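PDB 6ZUS: extracellular protein 11-1 from Passalora fulva, which is a secreted fungal avirulence effector that binds zinc and is probably recognised by plant resistance proteins during infection. Local coordinates for residues Gln48-Lys59 and Ile75-Val85; Ala10-Arg18 and Asp120-Arg130. All coordinates share one frame; numbering follows the deposited sequence.

Interaction 1: residues Gln48-Lys59 and Ile75-Val85; sequences QGADGFSTAIPK and ICSVQATAWRV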
loop_
_atom_site.group_PDB
_atom_site.type_symbol
_atom_site.label_atom_id
_atom_site.label_comp_id
_atom_site.label_asym_id
_atom_site.label_seq_id
_atom_site.Cartn_x
_atom_site.Cartn_y
_atom_site.Cartn_z
ATOM N N GLN A 48 1.166 -14.326 3.392
ATOM C CA GLN A 48 1.993 -13.651 4.430
ATOM C C GLN A 48 2.961 -14.679 5.076
ATOM O O GLN A 48 2.493 -15.728 5.545
ATOM C CB GLN A 48 1.126 -13.021 5.534
ATOM C CG GLN A 48 1.827 -11.882 6.263
ATOM C CD GLN A 48 2.081 -10.706 5.329
ATOM O OE1 GLN A 48 1.215 -10.326 4.541
ATOM N NE2 GLN A 48 3.268 -10.134 5.430
ATOM N N GLY A 49 4.258 -14.361 5.150
ATOM C CA GLY A 49 5.219 -15.064 6.002
ATOM C C GLY A 49 5.264 -14.472 7.386
ATOM O O GLY A 49 4.262 -13.882 7.876
ATOM N N ALA A 50 6.394 -14.664 8.055
ATOM C CA ALA A 50 6.581 -14.258 9.460
ATOM C C ALA A 50 6.899 -12.752 9.552
ATOM O O ALA A 50 7.170 -12.085 8.501
ATOM C CB ALA A 50 7.675 -15.104 10.069
ATOM N N ASP A 51 6.881 -12.237 10.772
ATOM C CA ASP A 51 7.484 -10.934 11.143
ATOM C C ASP A 51 6.554 -9.752 10.792
ATOM O O ASP A 51 6.943 -8.597 11.086
ATOM C CB ASP A 51 8.895 -10.787 10.561
ATOM C CG ASP A 51 9.951 -11.563 11.346
ATOM O OD1 ASP A 51 9.807 -11.657 12.587
ATOM O OD2 ASP A 51 10.900 -12.031 10.735
ATOM N N GLY A 52 5.387 -9.984 10.193
ATOM C CA GLY A 52 4.396 -8.917 9.987
ATOM C C GLY A 52 4.952 -7.740 9.186
ATOM O O GLY A 52 5.584 -7.954 8.135
ATOM N N PHE A 53 4.641 -6.524 9.639
ATOM C CA PHE A 53 4.782 -5.263 8.876
ATOM C C PHE A 53 5.663 -4.327 9.686
ATOM O O PHE A 53 5.603 -4.333 10.921
ATOM C CB PHE A 53 3.424 -4.603 8.608
ATOM C CG PHE A 53 2.555 -5.415 7.696
ATOM C CD1 PHE A 53 2.092 -6.656 8.095
ATOM C CD2 PHE A 53 2.328 -5.024 6.400
ATOM C CE1 PHE A 53 1.331 -7.451 7.249
ATOM C CE2 PHE A 53 1.553 -5.794 5.552
ATOM C CZ PHE A 53 1.047 -7.007 5.974
ATOM N N SER A 54 6.414 -3.524 8.962
ATOM C CA SER A 54 7.230 -2.411 9.500
ATOM C C SER A 54 6.310 -1.349 10.106
ATOM O O SER A 54 5.037 -1.442 9.994
ATOM C CB SER A 54 8.096 -1.849 8.451
ATOM O OG SER A 54 7.345 -0.993 7.619
ATOM N N THR A 55 6.922 -0.436 10.863
ATOM C CA THR A 55 6.258 0.791 11.358
ATOM C C THR A 55 5.654 1.521 10.148
ATOM O O THR A 55 6.305 1.569 9.085
ATOM C CB THR A 55 7.269 1.689 12.093
ATOM O OG1 THR A 55 7.656 0.935 13.245
ATOM C CG2 THR A 55 6.676 3.015 12.496
ATOM N N ALA A 56 4.417 1.956 10.286
ATOM C CA ALA A 56 3.705 2.687 9.203
ATOM C C ALA A 56 4.209 4.142 9.201
ATOM O O ALA A 56 4.454 4.700 10.279
ATOM C CB ALA A 56 2.233 2.562 9.412
ATOM N N ILE A 57 4.308 4.746 8.025
ATOM C CA ILE A 57 4.718 6.162 7.848
ATOM C C ILE A 57 3.612 6.902 7.086
ATOM O O ILE A 57 3.547 6.768 5.860
ATOM C CB ILE A 57 6.060 6.194 7.112
ATOM C CG1 ILE A 57 7.121 5.422 7.907
ATOM C CG2 ILE A 57 6.495 7.633 6.827
ATOM C CD1 ILE A 57 8.452 5.393 7.234
ATOM N N PRO A 58 2.750 7.660 7.791
ATOM C CA PRO A 58 1.822 8.605 7.154
ATOM C C PRO A 58 2.531 9.728 6.394
ATOM O O PRO A 58 3.639 10.171 6.747
ATOM C CB PRO A 58 0.922 9.141 8.283
ATOM C CG PRO A 58 1.087 8.128 9.385
ATOM C CD PRO A 58 2.519 7.604 9.243
ATOM N N LYS A 59 1.896 10.203 5.325
ATOM C CA LYS A 59 2.433 11.332 4.549
ATOM C C LYS A 59 1.242 12.128 4.030
ATOM O O LYS A 59 0.197 11.524 3.694
ATOM C CB LYS A 59 3.314 10.823 3.414
ATOM C CG LYS A 59 4.051 11.902 2.643
ATOM C CD LYS A 59 4.322 11.530 1.179
ATOM C CE LYS A 59 5.183 10.291 0.992
ATOM N NZ LYS A 59 5.825 10.246 -0.349
ATOM N N ILE A 75 -2.816 14.475 -1.439
ATOM C CA ILE A 75 -2.483 13.032 -1.514
ATOM C C ILE A 75 -2.134 12.601 -0.093
ATOM O O ILE A 75 -1.140 13.116 0.430
ATOM C CB ILE A 75 -1.399 12.703 -2.542
ATOM C CG1 ILE A 75 -1.798 13.198 -3.937
ATOM C CG2 ILE A 75 -1.099 11.206 -2.515
ATOM C CD1 ILE A 75 -0.658 13.220 -4.933
ATOM N N CYS A 76 -3.021 11.850 0.544
ATOM C CA CYS A 76 -2.863 11.363 1.934
ATOM C C CYS A 76 -2.524 9.881 1.838
ATOM O O CYS A 76 -3.244 9.157 1.146
ATOM C CB CYS A 76 -4.127 11.636 2.728
ATOM S SG CYS A 76 -4.410 13.430 2.714
ATOM N N SER A 77 -1.399 9.449 2.404
ATOM C CA SER A 77 -0.930 8.069 2.167
ATOM C C SER A 77 -0.338 7.533 3.456
ATOM O O SER A 77 0.032 8.322 4.371
ATOM C CB SER A 77 0.037 8.011 1.033
ATOM O OG SER A 77 1.209 8.769 1.343
ATOM N N VAL A 78 -0.319 6.219 3.549
ATOM C CA VAL A 78 0.420 5.546 4.653
ATOM C C VAL A 78 1.145 4.356 4.020
ATOM O O VAL A 78 0.544 3.655 3.167
ATOM C CB VAL A 78 -0.518 5.184 5.806
ATOM C CG1 VAL A 78 -1.669 4.268 5.410
ATOM C CG2 VAL A 78 0.258 4.616 6.971
ATOM N N GLN A 79 2.422 4.194 4.377
ATOM C CA GLN A 79 3.279 3.160 3.774
ATOM C C GLN A 79 3.915 2.323 4.886
ATOM O O GLN A 79 4.141 2.816 5.994
ATOM C CB GLN A 79 4.283 3.768 2.814
ATOM C CG GLN A 79 5.270 4.671 3.510
ATOM C CD GLN A 79 5.953 5.567 2.504
ATOM O OE1 GLN A 79 5.396 6.591 2.066
ATOM N NE2 GLN A 79 7.164 5.162 2.150
ATOM N N ALA A 80 4.145 1.066 4.569
ATOM C CA ALA A 80 4.838 0.103 5.433
ATOM C C ALA A 80 5.349 -1.032 4.544
ATOM O O ALA A 80 4.863 -1.218 3.390
ATOM C CB ALA A 80 3.898 -0.365 6.526
ATOM N N THR A 81 6.292 -1.794 5.086
ATOM C CA THR A 81 6.896 -2.948 4.392
ATOM C C THR A 81 6.318 -4.223 4.992
ATOM O O THR A 81 6.331 -4.365 6.234
ATOM C CB THR A 81 8.419 -2.935 4.512
ATOM O OG1 THR A 81 8.857 -1.743 3.837
ATOM C CG2 THR A 81 9.026 -4.182 3.907
ATOM N N ALA A 82 5.792 -5.085 4.137
ATOM C CA ALA A 82 5.529 -6.496 4.495
ATOM C C ALA A 82 6.884 -7.217 4.424
ATOM O O ALA A 82 7.413 -7.402 3.338
ATOM C CB ALA A 82 4.474 -7.105 3.579
ATOM N N TRP A 83 7.423 -7.599 5.578
ATOM C CA TRP A 83 8.799 -8.160 5.657
ATOM C C TRP A 83 8.956 -9.458 4.859
ATOM O O TRP A 83 10.034 -9.629 4.191
ATOM C CB TRP A 83 9.196 -8.346 7.114
ATOM C CG TRP A 83 9.379 -7.062 7.847
ATOM C CD1 TRP A 83 8.780 -6.704 9.006
ATOM C CD2 TRP A 83 10.315 -6.024 7.513
ATOM N NE1 TRP A 83 9.260 -5.487 9.404
ATOM C CE2 TRP A 83 10.196 -5.046 8.513
ATOM C CE3 TRP A 83 11.252 -5.846 6.476
ATOM C CZ2 TRP A 83 10.950 -3.874 8.490
ATOM C CZ3 TRP A 83 11.993 -4.684 6.443
ATOM C CH2 TRP A 83 11.844 -3.722 7.453
ATOM N N ARG A 84 7.947 -10.330 4.882
ATOM C CA ARG A 84 8.091 -11.697 4.305
ATOM C C ARG A 84 6.778 -12.125 3.648
ATOM O O ARG A 84 5.763 -12.276 4.367
ATOM C CB ARG A 84 8.504 -12.681 5.405
ATOM C CG ARG A 84 9.765 -12.302 6.155
ATOM C CD ARG A 84 10.022 -13.318 7.226
ATOM N NE ARG A 84 11.014 -12.790 8.144
ATOM C CZ ARG A 84 12.308 -12.669 7.882
ATOM N NH1 ARG A 84 12.814 -13.079 6.725
ATOM N NH2 ARG A 84 13.101 -12.174 8.825
ATOM N N VAL A 85 6.810 -12.222 2.324
ATOM C CA VAL A 85 5.643 -12.562 1.476
ATOM C C VAL A 85 6.064 -13.710 0.543
ATOM O O VAL A 85 7.166 -13.671 -0.006
ATOM C CB VAL A 85 5.118 -11.328 0.719
ATOM C CG1 VAL A 85 3.922 -11.727 -0.137
ATOM C CG2 VAL A 85 4.819 -10.178 1.673
HETATM O O HOH W 1 5.715 -10.294 6.912
HETATM O O HOH W 2 3.033 7.271 2.996
HETATM O O HOH W 3 1.205 11.344 0.465
#
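Asp51 OD2 takes two bonds from Arg84. Arg84 NE donates to Asp51 OD2 at 2.7 Å from the anti side, and Arg84 NH2 reaches Asp51 OD2 at 2.9 Å. The guanidinium thus holds one oxygen side-on, with the two planes 49° apart. Arg84 NH1 turns to the backbone O of His139, a residue of the zinc site that also includes His2 and Gln143. On the backbone, Gly49 N donates to Arg84 O. A water accepts from Gln48 NE2 and Arg84 N, while Gln48 OE1 bonds Tyr104. Trp83 CD1 meets Asp51 O near the plane of the indole, and Trp83 CZ2 touches Ser54 CB at 3.5 Å. With chi1 at 79°, Ser54 OG accepts from Thr81 N at 2.9 Å in a nearly straight bond, while Ser54 N donates to Thr81 O. Paired backbone bonds follow between Ile57 and Gln79 and between Lys59 and Ser77. Another water links Ile57 O, Ser77 OG and Gln79 OE1. Residues 57-59 and 75-82 belong to the beta hairpin of strands 57-64 and 71-86; the loop before it follows the same strand. Helix 31-40 covers Ala56, Pro58 and Ala80, helix 101-109 packs on Phe53 and Ala82, and strand 6-20 pairs with 71-86.

Interaction 2: residues Ala10-Arg18 and Asp120-Arg130; sequences ALKWVHQFR and DKDIYVGYYSR. With ZN (zinc ion), chain G.
His15 and Tyr127 stack face to face, with centroids 3.8 Å apart and planes at 10°. They form a non-hydrogen-bonded antiparallel pair, which brings their side chains out together. His15 CG is anti to the backbone N (chi1 -173°), and this lays the imidazole over the phenol. Phe17 CD1 covers the other imidazole face, so the ring is sandwiched. Gly126 O lies at its edge. Trp13 CZ2 meets the edge of Tyr127, 3.6 Å from Tyr127 CD2, and completes an aromatic cluster. On the other sheet face, Val14 CB makes a CH-pi contact with the Tyr128 ring. Ile123 CG2 covers the opposite face of that ring.

His15 ND1 binds a zinc ion at 2.0 Å. The metal also holds a water, which lies 3.0 Å from Tyr127 OH. The two rings that sandwich the imidazole, together with the metal bond, probably restrict its rotation.

Backbone bonds join strand 6-20 to strand 127-138, an outermost strand of the four-stranded antiparallel sheet. Lys12 and Arg130 exchange two bonds, as do Val14 and Tyr128. Gln16 N donates to Gly126 O at 2.8 Å, where strand 127-138 is about to begin.

Tyr128, Arg130 and, through a water, Lys12 gather round Asp120. Asp120 OD1 accepts Tyr128 OH at 2.6 Å and Arg130 NH2 at 3.0 Å, from opposite faces of the carboxylate. These bonds hold the carboxylate between two donors and tie the 3-10 turn at 120-121 to strand 127-138. The water bridges Asp120 OD2 and Lys12 NZ. Lys12 and Arg130 run side by side, Lys12 CB 4.0 Å from Arg130 CB. Arg130 NH1 bonds the carbonyls of Glu118 and Tyr114.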
loop_
_atom_site.group_PDB
_atom_site.type_symbol
_atom_site.label_atom_id
_atom_site.label_comp_id
_atom_site.label_asym_id
_atom_site.label_seq_id
_atom_site.Cartn_x
_atom_site.Cartn_y
_atom_site.Cartn_z
ATOM N N ALA A 10 7.126 -3.336 -0.336
ATOM C CA ALA A 10 6.853 -1.935 0.037
ATOM C C ALA A 10 5.406 -1.636 -0.389
ATOM O O ALA A 10 5.141 -1.668 -1.579
ATOM C CB ALA A 10 7.826 -0.995 -0.619
ATOM N N LEU A 11 4.526 -1.393 0.568
ATOM C CA LEU A 11 3.055 -1.169 0.351
ATOM C C LEU A 11 2.723 0.284 0.673
ATOM O O LEU A 11 3.303 0.876 1.639
ATOM C CB LEU A 11 2.250 -2.095 1.258
ATOM C CG LEU A 11 2.432 -3.596 1.011
ATOM C CD1 LEU A 11 1.993 -4.381 2.211
ATOM C CD2 LEU A 11 1.668 -4.041 -0.210
ATOM N N LYS A 12 1.762 0.816 -0.047
ATOM C CA LYS A 12 1.280 2.193 0.224
ATOM C C LYS A 12 -0.196 2.308 -0.158
ATOM O O LYS A 12 -0.593 1.852 -1.263
ATOM C CB LYS A 12 2.163 3.221 -0.481
ATOM C CG LYS A 12 1.757 4.644 -0.203
ATOM C CD LYS A 12 2.829 5.621 -0.514
ATOM C CE LYS A 12 2.881 6.054 -1.937
ATOM N NZ LYS A 12 3.447 7.432 -2.021
ATOM N N TRP A 13 -0.947 2.792 0.810
ATOM C CA TRP A 13 -2.397 3.088 0.730
ATOM C C TRP A 13 -2.531 4.572 0.428
ATOM O O TRP A 13 -1.886 5.407 1.115
ATOM C CB TRP A 13 -3.041 2.723 2.042
ATOM C CG TRP A 13 -4.512 2.911 2.063
ATOM C CD1 TRP A 13 -5.461 1.943 1.897
ATOM C CD2 TRP A 13 -5.205 4.135 2.373
ATOM N NE1 TRP A 13 -6.699 2.482 2.070
ATOM C CE2 TRP A 13 -6.589 3.827 2.335
ATOM C CE3 TRP A 13 -4.814 5.444 2.685
ATOM C CZ2 TRP A 13 -7.568 4.780 2.593
ATOM C CZ3 TRP A 13 -5.790 6.400 2.919
ATOM C CH2 TRP A 13 -7.138 6.061 2.866
ATOM N N VAL A 14 -3.308 4.933 -0.577
ATOM C CA VAL A 14 -3.373 6.340 -1.051
ATOM C C VAL A 14 -4.827 6.794 -1.166
ATOM O O VAL A 14 -5.634 6.057 -1.753
ATOM C CB VAL A 14 -2.613 6.548 -2.378
ATOM C CG1 VAL A 14 -2.579 8.032 -2.729
ATOM C CG2 VAL A 14 -1.196 5.960 -2.367
ATOM N N HIS A 15 -5.114 7.981 -0.634
ATOM C CA HIS A 15 -6.348 8.752 -0.940
ATOM C C HIS A 15 -5.921 10.069 -1.611
ATOM O O HIS A 15 -5.306 10.893 -0.929
ATOM C CB HIS A 15 -7.220 8.967 0.315
ATOM C CG HIS A 15 -8.529 9.591 -0.059
ATOM N ND1 HIS A 15 -9.353 10.256 0.830
ATOM C CD2 HIS A 15 -9.156 9.677 -1.248
ATOM C CE1 HIS A 15 -10.417 10.670 0.206
ATOM N NE2 HIS A 15 -10.327 10.368 -1.042
ATOM N N GLN A 16 -6.202 10.221 -2.909
ATOM C CA GLN A 16 -5.985 11.467 -3.671
ATOM C C GLN A 16 -7.349 12.120 -3.870
ATOM O O GLN A 16 -8.290 11.482 -4.392
ATOM C CB GLN A 16 -5.298 11.197 -5.012
ATOM C CG GLN A 16 -5.011 12.485 -5.818
ATOM C CD GLN A 16 -4.275 12.224 -7.111
ATOM O OE1 GLN A 16 -3.767 11.094 -7.364
ATOM N NE2 GLN A 16 -4.283 13.257 -7.937
ATOM N N PHE A 17 -7.468 13.365 -3.486
ATOM C CA PHE A 17 -8.736 14.128 -3.642
ATOM C C PHE A 17 -8.470 15.635 -3.759
ATOM O O PHE A 17 -7.360 16.106 -3.498
ATOM C CB PHE A 17 -9.650 13.819 -2.468
ATOM C CG PHE A 17 -9.057 14.104 -1.110
ATOM C CD1 PHE A 17 -8.206 13.207 -0.476
ATOM C CD2 PHE A 17 -9.350 15.309 -0.461
ATOM C CE1 PHE A 17 -7.643 13.492 0.765
ATOM C CE2 PHE A 17 -8.823 15.579 0.791
ATOM C CZ PHE A 17 -7.989 14.664 1.417
ATOM N N ARG A 18 -9.488 16.380 -4.187
ATOM C CA ARG A 18 -9.367 17.851 -4.379
ATOM C C ARG A 18 -10.086 18.536 -3.217
ATOM O O ARG A 18 -11.121 18.008 -2.747
ATOM C CB ARG A 18 -9.948 18.336 -5.718
ATOM C CG ARG A 18 -9.605 17.500 -6.946
ATOM C CD ARG A 18 -8.150 17.460 -7.356
ATOM N NE ARG A 18 -8.024 16.653 -8.573
ATOM C CZ ARG A 18 -7.060 15.750 -8.820
ATOM N NH1 ARG A 18 -6.096 15.528 -7.946
ATOM N NH2 ARG A 18 -7.076 15.061 -9.954
ATOM N N ASP A 120 0.988 9.587 -9.609
ATOM C CA ASP A 120 -0.262 10.047 -8.954
ATOM C C ASP A 120 -1.060 10.961 -9.900
ATOM O O ASP A 120 -2.299 10.814 -9.954
ATOM C CB ASP A 120 0.059 10.751 -7.626
ATOM C CG ASP A 120 0.615 9.789 -6.578
ATOM O OD1 ASP A 120 0.114 8.603 -6.494
ATOM O OD2 ASP A 120 1.547 10.232 -5.826
ATOM N N LYS A 121 -0.403 11.909 -10.609
ATOM C CA LYS A 121 -1.137 12.910 -11.437
ATOM C C LYS A 121 -1.918 12.239 -12.572
ATOM O O LYS A 121 -2.768 12.914 -13.195
ATOM C CB LYS A 121 -0.190 13.967 -12.013
ATOM C CG LYS A 121 0.874 13.467 -12.969
ATOM C CD LYS A 121 1.612 14.626 -13.565
ATOM C CE LYS A 121 2.701 14.206 -14.513
ATOM N NZ LYS A 121 2.127 13.538 -15.697
ATOM N N ASP A 122 -1.540 11.018 -12.936
ATOM C CA ASP A 122 -2.167 10.246 -14.035
ATOM C C ASP A 122 -3.129 9.160 -13.480
ATOM O O ASP A 122 -3.474 8.236 -14.228
ATOM C CB ASP A 122 -1.049 9.707 -14.924
ATOM C CG ASP A 122 -0.275 10.848 -15.545
ATOM O OD1 ASP A 122 -0.947 11.741 -16.153
ATOM O OD2 ASP A 122 0.960 10.881 -15.382
ATOM N N ILE A 123 -3.511 9.238 -12.208
ATOM C CA ILE A 123 -4.433 8.267 -11.548
ATOM C C ILE A 123 -5.657 9.068 -11.131
ATOM O O ILE A 123 -5.491 10.050 -10.412
ATOM C CB ILE A 123 -3.781 7.482 -10.380
ATOM C CG1 ILE A 123 -2.623 6.610 -10.898
ATOM C CG2 ILE A 123 -4.803 6.655 -9.605
ATOM C CD1 ILE A 123 -1.754 5.982 -9.825
ATOM N N TYR A 124 -6.847 8.591 -11.520
ATOM C CA TYR A 124 -8.083 9.398 -11.347
ATOM C C TYR A 124 -9.100 8.725 -10.407
ATOM O O TYR A 124 -10.130 9.343 -10.164
ATOM C CB TYR A 124 -8.679 9.686 -12.724
ATOM C CG TYR A 124 -7.691 10.358 -13.658
ATOM C CD1 TYR A 124 -7.334 11.692 -13.497
ATOM C CD2 TYR A 124 -7.062 9.629 -14.654
ATOM C CE1 TYR A 124 -6.401 12.289 -14.339
ATOM C CE2 TYR A 124 -6.124 10.206 -15.498
ATOM C CZ TYR A 124 -5.789 11.540 -15.340
ATOM O OH TYR A 124 -4.858 12.081 -16.196
ATOM N N VAL A 125 -8.837 7.537 -9.867
ATOM C CA VAL A 125 -9.701 6.927 -8.813
ATOM C C VAL A 125 -9.253 7.562 -7.495
ATOM O O VAL A 125 -8.086 7.990 -7.379
ATOM C CB VAL A 125 -9.617 5.388 -8.825
ATOM C CG1 VAL A 125 -9.983 4.867 -10.212
ATOM C CG2 VAL A 125 -8.256 4.852 -8.397
ATOM N N GLY A 126 -10.122 7.685 -6.534
ATOM C CA GLY A 126 -9.716 8.474 -5.353
ATOM C C GLY A 126 -8.784 7.640 -4.459
ATOM O O GLY A 126 -7.826 8.190 -3.876
ATOM N N TYR A 127 -9.105 6.358 -4.291
ATOM C CA TYR A 127 -8.423 5.456 -3.347
ATOM C C TYR A 127 -7.713 4.402 -4.149
ATOM O O TYR A 127 -8.378 3.769 -5.029
ATOM C CB TYR A 127 -9.418 4.777 -2.432
ATOM C CG TYR A 127 -10.106 5.709 -1.477
ATOM C CD1 TYR A 127 -11.246 6.379 -1.849
ATOM C CD2 TYR A 127 -9.624 5.894 -0.190
ATOM C CE1 TYR A 127 -11.915 7.204 -0.972
ATOM C CE2 TYR A 127 -10.286 6.705 0.698
ATOM C CZ TYR A 127 -11.438 7.365 0.312
ATOM O OH TYR A 127 -12.056 8.164 1.244
ATOM N N TYR A 128 -6.434 4.145 -3.829
ATOM C CA TYR A 128 -5.648 3.142 -4.589
ATOM C C TYR A 128 -4.458 2.705 -3.731
ATOM O O TYR A 128 -4.202 3.271 -2.625
ATOM C CB TYR A 128 -5.258 3.647 -5.984
ATOM C CG TYR A 128 -4.499 4.964 -6.063
ATOM C CD1 TYR A 128 -5.188 6.166 -6.006
ATOM C CD2 TYR A 128 -3.101 5.040 -6.177
ATOM C CE1 TYR A 128 -4.536 7.388 -6.061
ATOM C CE2 TYR A 128 -2.429 6.267 -6.208
ATOM C CZ TYR A 128 -3.154 7.448 -6.184
ATOM O OH TYR A 128 -2.522 8.652 -6.284
ATOM N N SER A 129 -3.782 1.709 -4.276
ATOM C CA SER A 129 -2.651 1.043 -3.597
ATOM C C SER A 129 -1.427 1.023 -4.509
ATOM O O SER A 129 -1.547 1.080 -5.756
ATOM C CB SER A 129 -3.038 -0.352 -3.149
ATOM O OG SER A 129 -3.286 -1.182 -4.252
ATOM N N ARG A 130 -0.275 0.983 -3.860
ATOM C CA ARG A 130 1.056 0.736 -4.451
ATOM C C ARG A 130 1.630 -0.502 -3.752
ATOM O O ARG A 130 1.416 -0.708 -2.514
ATOM C CB ARG A 130 2.013 1.907 -4.271
ATOM C CG ARG A 130 1.438 3.252 -4.680
ATOM C CD ARG A 130 1.252 3.263 -6.194
ATOM N NE ARG A 130 1.167 4.638 -6.636
ATOM C CZ ARG A 130 1.286 5.044 -7.902
ATOM N NH1 ARG A 130 1.468 4.161 -8.866
ATOM N NH2 ARG A 130 1.234 6.330 -8.183
HETATM ZN ZN ZN G . -9.160 10.314 2.854
HETATM O O HOH W 4 2.536 9.751 -3.258
HETATM O O HOH W 5 -5.207 12.834 -10.599
HETATM O O HOH W 6 -10.530 8.739 3.751
#

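Overall arrangement
From the N terminus, strand 6-20 comes first and supplies residues 10-18 of interaction 2. The chain then passes through helix 31-40 to residues 48-59. It turns back along 75-85, so interaction 1 closes a short hairpin loop. After helix 101-109, residues 120-130 return to strand 6-20, and interaction 2 closes a loop of 101 residues. Interaction 1 is nested inside that loop. The contact centres lie about 16 Å apart, but both belong to one sheet, ordered 57-64, 71-86, 6-20, 127-138. Strands 71-86 and 6-20 are neighbours, and Cys76 O and Ala80 O probably accept hydrogen bonds from His15 N and Leu11 N.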